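Local coordinates for ribosome-associated factor Y (Coxiella burnetii, PDB 3TQM), which probably binds the ribosome as a hibernation factor, associating with 100S ribosomes, the dimers of 70S particles, and helping to regulate translation, at residues A[21-26]-A[76-81]; A[51-56]-A[60-65]. All coordinates share one frame; numbering follows the deposited sequence.

Interaction 1 (A[21-26]-A[76-81]); sequences EKKLHR and LLMHKL
Lys23 meets Met78, a selenomethionine in this crystal, through the aliphatic part of its chain: CD of Lys23 comes to 4.1 Å from CG of Met78, and its CB sits near the same methylene and the selenium. Beyond CG the lysine runs extended, past the selenomethionine, which carries its ammonium to a salt bridge with Asp75 one turn earlier on the partner helix. Leu24 follows; it and Met78 have the closest CA atoms across the two segments, 7.4 Å apart. The contact joins helices 14-24 and 70-89, which lie side by side on one face of the four-stranded sheet in this α/β sandwich of the HPF/YfiA family. The touch is made by one methyl branch, CD2 of Leu24, 3.7 Å from SE of Met78, the two side chains crossing at about a right angle. Met78 is bent at chi2 (-59°) and again at chi3 (99°), which turns CE back over its own chain, leaving it 3.9 Å from CD2 of Leu24. The same leucine methyl reaches CD1 of Leu81, 4.1 Å away, while Leu24 also rests on Ile37 and Ile39 of the sheet below. No hydrogen bond links the segments.

Interaction 2 (A[51-56]-A[60-65]); sequences DANVKL and TINAQA
Strands 51-56 and 60-65 run antiparallel, their short axes 4.7 Å apart at closest and 166° between their directions, as the two arms of a β-hairpin at one edge of the four-stranded sheet, with 60-65 on its outermost strand. Two hydrogen-bonded pairs, Ala52 with Ala63 and Val54 with Ile61, alternate with non-hydrogen-bonded ones. The bond from Val54 N to Ile61 O is short and nearly straight (2.8 Å, 177°), and Ile61 N returns one of equal length to Val54 O. Four CA-H...O contacts fill in between them, among them Asn62 CA to Ala52 O at 3.4 Å.

Alternation sorts the side chains onto two faces. Ala52, Val54, Ile61 and Ala63 face the helical layer, where Leu77 covers both alanines. CB of Val54 lies 4.2 Å from CB of Ile61. Leu56 adds its CD1 methyl, 3.8 Å from CD1 of Ile61, the two chains crossing at a slant.

The other face is polar. Asn53 and Asn62 lie alongside each other, pointing the same way, with their amide planes turned moderately against each other. ND2 of Asn53 donates to OD1 of Asn62 at 2.7 Å; the acceptor lies almost in the donor's amide plane, whereas the donor is tilted 31° from the acceptor's carbonyl plane. With CG of Asn53 anti to its backbone nitrogen, ND2 also comes to CG2 of Thr60. Farther along, Lys55 bends at chi2 and crosses Thr60 at about a right angle, and its NZ also donates a hydrogen bond to the backbone O of Ser59, at the start of the second strand. A water bridges the pair, accepting from NZ of Lys55 at 2.7 Å and lying 3.1 Å from OG1 of Thr60.

Overall arrangement
From the N terminus, strand 2-8 leads into helix 14-24, whose last turn enters interaction 1; the chain then builds strands 36-44, 47-56 and 59-65 before helix 70-89 returns to close that contact across 49 intervening residues. Interaction 2 is nested inside this loop and closes a far shorter one, the three-residue span 57-59 of the hairpin. The first ties helix to helix, the second ties an inner strand to the outermost strand 59-65. Their centres are 11 Å apart, and helix 70-89 bridges them: Leu81 CD2 packs 3.7 Å from Ala63 CB, and Lys80 NZ probably hydrogen-bonds to Gln64 O at 2.8 Å.

Interaction 1 (A[21-26]-A[76-81])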
ATOM      1  N   GLU A  21      -1.119  -7.398   4.415  1.00 26.52           N
ATOM      2  CA  GLU A  21      -2.303  -7.215   5.246  1.00 29.28           C
ATOM      3  C   GLU A  21      -1.950  -6.702   6.638  1.00 27.30           C
ATOM      4  O   GLU A  21      -2.490  -5.693   7.088  1.00 28.57           O
ATOM      5  CB  GLU A  21      -3.086  -8.522   5.368  1.00 33.97           C
ATOM      6  CG  GLU A  21      -4.051  -8.785   4.229  1.00 35.67           C
ATOM      7  CD  GLU A  21      -4.816 -10.082   4.409  1.00 39.43           C
ATOM      8  OE1 GLU A  21      -4.650 -10.732   5.465  1.00 41.97           O
ATOM      9  OE2 GLU A  21      -5.580 -10.453   3.495  1.00 40.52           O
ATOM     10  N   LYS A  22      -1.042  -7.398   7.314  1.00 25.88           N
ATOM     11  CA  LYS A  22      -0.716  -7.072   8.696  1.00 30.65           C
ATOM     12  C   LYS A  22      -0.025  -5.718   8.827  1.00 33.12           C
ATOM     13  O   LYS A  22      -0.167  -5.039   9.845  1.00 36.76           O
ATOM     14  CB  LYS A  22       0.137  -8.170   9.337  1.00 32.81           C
ATOM     15  CG  LYS A  22       1.604  -8.114   8.979  1.00 33.35           C
ATOM     16  CD  LYS A  22       2.418  -8.986   9.918  1.00 38.09           C
ATOM     17  CE  LYS A  22       3.908  -8.814   9.674  1.00 40.19           C
ATOM     18  NZ  LYS A  22       4.727  -9.550  10.677  1.00 43.50           N
ATOM     19  N   LYS A  23       0.716  -5.321   7.798  1.00 30.17           N
ATOM     20  CA  LYS A  23       1.381  -4.021   7.812  1.00 30.46           C
ATOM     21  C   LYS A  23       0.390  -2.876   7.612  1.00 28.45           C
ATOM     22  O   LYS A  23       0.551  -1.801   8.186  1.00 24.82           O
ATOM     23  CB  LYS A  23       2.489  -3.957   6.763  1.00 31.18           C
ATOM     24  CG  LYS A  23       3.829  -4.450   7.265  1.00 35.32           C
ATOM     25  CD  LYS A  23       4.914  -4.226   6.228  1.00 37.98           C
ATOM     26  CE  LYS A  23       6.264  -4.700   6.735  1.00 42.63           C
ATOM     27  NZ  LYS A  23       7.191  -4.993   5.604  1.00 44.45           N
ATOM     28  N   LEU A  24      -0.628  -3.109   6.793  1.00 29.58           N
ATOM     29  CA  LEU A  24      -1.661  -2.109   6.568  1.00 29.87           C
ATOM     30  C   LEU A  24      -2.493  -1.921   7.824  1.00 36.01           C
ATOM     31  O   LEU A  24      -2.952  -0.820   8.120  1.00 38.83           O
ATOM     32  CB  LEU A  24      -2.556  -2.514   5.399  1.00 27.13           C
ATOM     33  CG  LEU A  24      -1.998  -2.268   4.001  1.00 22.86           C
ATOM     34  CD1 LEU A  24      -2.901  -2.901   2.964  1.00 23.91           C
ATOM     35  CD2 LEU A  24      -1.851  -0.779   3.751  1.00 20.87           C
ATOM     36  N   HIS A  25      -2.686  -3.008   8.562  1.00 37.36           N
ATOM     37  CA  HIS A  25      -3.452  -2.959   9.802  1.00 40.02           C
ATOM     38  C   HIS A  25      -2.665  -2.280  10.921  1.00 37.45           C
ATOM     39  O   HIS A  25      -3.187  -2.063  12.015  1.00 39.72           O
ATOM     40  CB  HIS A  25      -3.877  -4.367  10.226  1.00 43.81           C
ATOM     41  CG  HIS A  25      -4.897  -4.985   9.322  1.00 46.41           C
ATOM     42  ND1 HIS A  25      -5.983  -4.287   8.839  1.00 46.09           N
ATOM     43  CD2 HIS A  25      -4.996  -6.235   8.809  1.00 47.56           C
ATOM     44  CE1 HIS A  25      -6.709  -5.080   8.071  1.00 45.73           C
ATOM     45  NE2 HIS A  25      -6.132  -6.268   8.035  1.00 46.86           N
ATOM     46  N   ARG A  26      -1.411  -1.943  10.633  1.00 31.12           N
ATOM     47  CA  ARG A  26      -0.543  -1.275  11.598  1.00 29.40           C
ATOM     48  C   ARG A  26      -0.342   0.194  11.248  1.00 27.00           C
ATOM     49  O   ARG A  26       0.208   0.958  12.041  1.00 29.03           O
ATOM     50  CB  ARG A  26       0.827  -1.956  11.645  1.00 32.52           C
ATOM     51  CG  ARG A  26       0.857  -3.301  12.342  1.00 38.79           C
ATOM     52  CD  ARG A  26       2.263  -3.877  12.289  1.00 45.22           C
ATOM     53  NE  ARG A  26       2.366  -5.157  12.978  1.00 54.04           N
ATOM     54  CZ  ARG A  26       3.264  -6.090  12.677  1.00 57.88           C
ATOM     55  NH1 ARG A  26       4.129  -5.886  11.689  1.00 56.18           N
ATOM     56  NH2 ARG A  26       3.293  -7.230  13.354  1.00 60.67           N
ATOM     57  N   LEU A  76       8.520  -0.119   1.944  1.00 24.61           N
ATOM     58  CA  LEU A  76       8.748   1.251   1.491  1.00 28.01           C
ATOM     59  C   LEU A  76       7.437   2.003   1.273  1.00 27.86           C
ATOM     60  O   LEU A  76       7.311   3.169   1.649  1.00 26.39           O
ATOM     61  CB  LEU A  76       9.580   1.260   0.206  1.00 28.21           C
ATOM     62  CG  LEU A  76      11.108   1.286   0.343  1.00 28.88           C
ATOM     63  CD1 LEU A  76      11.595   0.249   1.341  1.00 28.99           C
ATOM     64  CD2 LEU A  76      11.769   1.089  -1.014  1.00 26.82           C
ATOM     65  N   LEU A  77       6.467   1.330   0.664  1.00 28.38           N
ATOM     66  CA  LEU A  77       5.179   1.944   0.364  1.00 26.19           C
ATOM     67  C   LEU A  77       4.443   2.348   1.638  1.00 27.93           C
ATOM     68  O   LEU A  77       3.708   3.336   1.652  1.00 29.47           O
ATOM     69  CB  LEU A  77       4.310   1.001  -0.467  1.00 22.00           C
ATOM     70  CG  LEU A  77       2.952   1.554  -0.907  1.00 21.42           C
ATOM     71  CD1 LEU A  77       3.126   2.837  -1.705  1.00 18.07           C
ATOM     72  CD2 LEU A  77       2.184   0.521  -1.714  1.00 22.58           C
HETATM   73  N   MSE A  78       4.641   1.579   2.706  1.00 25.18           N
HETATM   74  CA  MSE A  78       4.018   1.890   3.988  1.00 22.18           C
HETATM   75  C   MSE A  78       4.510   3.232   4.528  1.00 20.86           C
HETATM   76  O   MSE A  78       3.725   4.027   5.038  1.00 19.57           O
HETATM   77  CB  MSE A  78       4.279   0.781   5.007  1.00 21.26           C
HETATM   78  CG  MSE A  78       3.738  -0.588   4.620  1.00 21.08           C
HETATM   79 SE   MSE A  78       1.806  -0.622   4.317  1.00 34.72          SE
HETATM   80  CE  MSE A  78       1.798  -0.502   2.372  1.00 27.57           C
ATOM     81  N   HIS A  79       5.813   3.478   4.412  1.00 21.91           N
ATOM     82  CA  HIS A  79       6.397   4.740   4.866  1.00 21.11           C
ATOM     83  C   HIS A  79       5.845   5.916   4.074  1.00 19.64           C
ATOM     84  O   HIS A  79       5.574   6.977   4.631  1.00 23.98           O
ATOM     85  CB  HIS A  79       7.923   4.714   4.756  1.00 21.50           C
ATOM     86  CG  HIS A  79       8.582   3.735   5.676  1.00 22.60           C
ATOM     87  ND1 HIS A  79       8.650   3.923   7.039  1.00 22.81           N
ATOM     88  CD2 HIS A  79       9.212   2.563   5.426  1.00 22.58           C
ATOM     89  CE1 HIS A  79       9.288   2.907   7.591  1.00 24.38           C
ATOM     90  NE2 HIS A  79       9.641   2.068   6.634  1.00 22.81           N
ATOM     91  N   LYS A  80       5.690   5.729   2.768  1.00 18.43           N
ATOM     92  CA  LYS A  80       5.111   6.764   1.921  1.00 18.71           C
ATOM     93  C   LYS A  80       3.651   7.014   2.293  1.00 15.31           C
ATOM     94  O   LYS A  80       3.192   8.158   2.296  1.00 14.33           O
ATOM     95  CB  LYS A  80       5.227   6.386   0.441  1.00 19.59           C
ATOM     96  CG  LYS A  80       6.646   6.460  -0.100  1.00 22.95           C
ATOM     97  CD  LYS A  80       6.678   6.331  -1.618  1.00 26.20           C
ATOM     98  CE  LYS A  80       8.060   6.655  -2.162  1.00 28.50           C
ATOM     99  NZ  LYS A  80       8.102   6.645  -3.650  1.00 28.68           N
ATOM    100  N   LEU A  81       2.927   5.943   2.606  1.00 13.32           N
ATOM    101  CA  LEU A  81       1.541   6.066   3.037  1.00 14.98           C
ATOM    102  C   LEU A  81       1.437   6.833   4.352  1.00 20.29           C
ATOM    103  O   LEU A  81       0.646   7.768   4.472  1.00 23.63           O
ATOM    104  CB  LEU A  81       0.887   4.691   3.181  1.00 12.02           C
ATOM    105  CG  LEU A  81       0.486   3.951   1.909  1.00 14.06           C
ATOM    106  CD1 LEU A  81      -0.350   2.729   2.258  1.00 15.90           C
ATOM    107  CD2 LEU A  81      -0.285   4.870   0.974  1.00 13.88           C
TER

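Interaction 2 (A[51-56]-A[60-65])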
ATOM      1  N   ASP A  51       1.913  -0.385  -5.852  1.00 27.41           N
ATOM      2  CA  ASP A  51       1.142   0.850  -5.916  1.00 28.25           C
ATOM      3  C   ASP A  51      -0.104   0.740  -5.037  1.00 22.98           C
ATOM      4  O   ASP A  51      -0.680  -0.341  -4.896  1.00 19.08           O
ATOM      5  CB  ASP A  51       0.757   1.146  -7.368  1.00 38.59           C
ATOM      6  CG  ASP A  51       0.176   2.536  -7.553  1.00 50.78           C
ATOM      7  OD1 ASP A  51       0.205   3.338  -6.594  1.00 54.26           O
ATOM      8  OD2 ASP A  51      -0.303   2.834  -8.670  1.00 55.86           O
ATOM      9  N   ALA A  52      -0.514   1.856  -4.440  1.00 22.01           N
ATOM     10  CA  ALA A  52      -1.636   1.852  -3.507  1.00 19.08           C
ATOM     11  C   ALA A  52      -2.573   3.045  -3.682  1.00 19.51           C
ATOM     12  O   ALA A  52      -2.131   4.181  -3.855  1.00 18.62           O
ATOM     13  CB  ALA A  52      -1.126   1.786  -2.075  1.00 17.33           C
ATOM     14  N   ASN A  53      -3.873   2.770  -3.635  1.00 23.62           N
ATOM     15  CA  ASN A  53      -4.894   3.813  -3.679  1.00 25.86           C
ATOM     16  C   ASN A  53      -5.748   3.754  -2.414  1.00 27.07           C
ATOM     17  O   ASN A  53      -6.490   2.797  -2.196  1.00 29.37           O
ATOM     18  CB  ASN A  53      -5.764   3.655  -4.932  1.00 27.38           C
ATOM     19  CG  ASN A  53      -6.943   4.613  -4.957  1.00 28.05           C
ATOM     20  OD1 ASN A  53      -8.042   4.267  -4.528  1.00 28.72           O
ATOM     21  ND2 ASN A  53      -6.722   5.819  -5.470  1.00 26.77           N
ATOM     22  N   VAL A  54      -5.631   4.777  -1.572  1.00 26.41           N
ATOM     23  CA  VAL A  54      -6.312   4.796  -0.280  1.00 26.06           C
ATOM     24  C   VAL A  54      -7.402   5.863  -0.204  1.00 24.68           C
ATOM     25  O   VAL A  54      -7.171   7.029  -0.525  1.00 22.97           O
ATOM     26  CB  VAL A  54      -5.317   5.019   0.872  1.00 25.02           C
ATOM     27  CG1 VAL A  54      -6.058   5.249   2.181  1.00 23.09           C
ATOM     28  CG2 VAL A  54      -4.369   3.833   0.982  1.00 24.24           C
ATOM     29  N   LYS A  55      -8.587   5.454   0.233  1.00 23.78           N
ATOM     30  CA  LYS A  55      -9.733   6.349   0.278  1.00 24.46           C
ATOM     31  C   LYS A  55     -10.090   6.765   1.703  1.00 24.50           C
ATOM     32  O   LYS A  55     -10.416   5.932   2.548  1.00 26.09           O
ATOM     33  CB  LYS A  55     -10.935   5.704  -0.415  1.00 27.81           C
ATOM     34  CG  LYS A  55     -12.187   6.566  -0.435  1.00 30.37           C
ATOM     35  CD  LYS A  55     -11.909   7.951  -1.002  1.00 32.84           C
ATOM     36  CE  LYS A  55     -13.180   8.786  -1.049  1.00 34.02           C
ATOM     37  NZ  LYS A  55     -12.888  10.232  -1.238  1.00 34.47           N
ATOM     38  N   LEU A  56     -10.008   8.067   1.955  1.00 22.71           N
ATOM     39  CA  LEU A  56     -10.403   8.649   3.227  1.00 23.22           C
ATOM     40  C   LEU A  56     -11.617   9.529   2.973  1.00 28.68           C
ATOM     41  O   LEU A  56     -11.941   9.820   1.820  1.00 30.34           O
ATOM     42  CB  LEU A  56      -9.266   9.496   3.801  1.00 18.70           C
ATOM     43  CG  LEU A  56      -7.932   8.799   4.059  1.00 17.85           C
ATOM     44  CD1 LEU A  56      -6.780   9.742   3.752  1.00 18.20           C
ATOM     45  CD2 LEU A  56      -7.838   8.271   5.489  1.00 18.11           C
ATOM     46  N   THR A  60      -8.249  11.374  -1.339  1.00 25.24           N
ATOM     47  CA  THR A  60      -7.693  10.111  -1.798  1.00 25.33           C
ATOM     48  C   THR A  60      -6.171  10.181  -1.836  1.00 26.58           C
ATOM     49  O   THR A  60      -5.598  11.157  -2.323  1.00 27.29           O
ATOM     50  CB  THR A  60      -8.216   9.745  -3.198  1.00 23.68           C
ATOM     51  OG1 THR A  60      -9.645   9.688  -3.175  1.00 22.58           O
ATOM     52  CG2 THR A  60      -7.669   8.400  -3.642  1.00 23.41           C
ATOM     53  N   ILE A  61      -5.519   9.145  -1.319  1.00 25.35           N
ATOM     54  CA  ILE A  61      -4.063   9.070  -1.337  1.00 21.55           C
ATOM     55  C   ILE A  61      -3.579   8.042  -2.355  1.00 22.65           C
ATOM     56  O   ILE A  61      -3.989   6.882  -2.319  1.00 20.71           O
ATOM     57  CB  ILE A  61      -3.499   8.710   0.055  1.00 17.25           C
ATOM     58  CG1 ILE A  61      -3.751   9.847   1.051  1.00 19.12           C
ATOM     59  CG2 ILE A  61      -2.014   8.400  -0.030  1.00 12.09           C
ATOM     60  CD1 ILE A  61      -3.192   9.588   2.443  1.00 18.25           C
ATOM     61  N   ASN A  62      -2.713   8.476  -3.267  1.00 25.60           N
ATOM     62  CA  ASN A  62      -2.052   7.561  -4.195  1.00 26.43           C
ATOM     63  C   ASN A  62      -0.548   7.555  -3.953  1.00 29.00           C
ATOM     64  O   ASN A  62       0.096   8.605  -3.992  1.00 33.98           O
ATOM     65  CB  ASN A  62      -2.338   7.943  -5.649  1.00 24.14           C
ATOM     66  CG  ASN A  62      -3.801   7.805  -6.012  1.00 24.08           C
ATOM     67  OD1 ASN A  62      -4.294   6.702  -6.240  1.00 25.38           O
ATOM     68  ND2 ASN A  62      -4.505   8.928  -6.075  1.00 24.55           N
ATOM     69  N   ALA A  63       0.007   6.375  -3.695  1.00 26.54           N
ATOM     70  CA  ALA A  63       1.434   6.248  -3.428  1.00 24.13           C
ATOM     71  C   ALA A  63       2.032   5.057  -4.169  1.00 26.23           C
ATOM     72  O   ALA A  63       1.376   4.032  -4.343  1.00 24.21           O
ATOM     73  CB  ALA A  63       1.680   6.120  -1.932  1.00 21.13           C
ATOM     74  N   GLN A  64       3.283   5.197  -4.600  1.00 28.61           N
ATOM     75  CA  GLN A  64       3.981   4.131  -5.313  1.00 28.13           C
ATOM     76  C   GLN A  64       5.436   4.014  -4.863  1.00 26.93           C
ATOM     77  O   GLN A  64       6.100   5.020  -4.621  1.00 27.88           O
ATOM     78  CB  GLN A  64       3.923   4.370  -6.821  1.00 29.08           C
ATOM     79  CG  GLN A  64       4.465   3.219  -7.653  1.00 33.42           C
ATOM     80  CD  GLN A  64       4.634   3.581  -9.117  1.00 36.83           C
ATOM     81  OE1 GLN A  64       5.406   4.476  -9.462  1.00 39.10           O
ATOM     82  NE2 GLN A  64       3.906   2.890  -9.985  1.00 37.03           N
ATOM     83  N   ALA A  65       5.922   2.782  -4.755  1.00 23.93           N
ATOM     84  CA  ALA A  65       7.314   2.528  -4.401  1.00 22.86           C
ATOM     85  C   ALA A  65       7.839   1.335  -5.187  1.00 23.38           C
ATOM     86  O   ALA A  65       7.059   0.569  -5.752  1.00 23.65           O
ATOM     87  CB  ALA A  65       7.448   2.284  -2.907  1.00 21.33           C
TER
HETATM   88  O   HOH W   1     -11.921  11.828  -3.123  1.00 39.75           O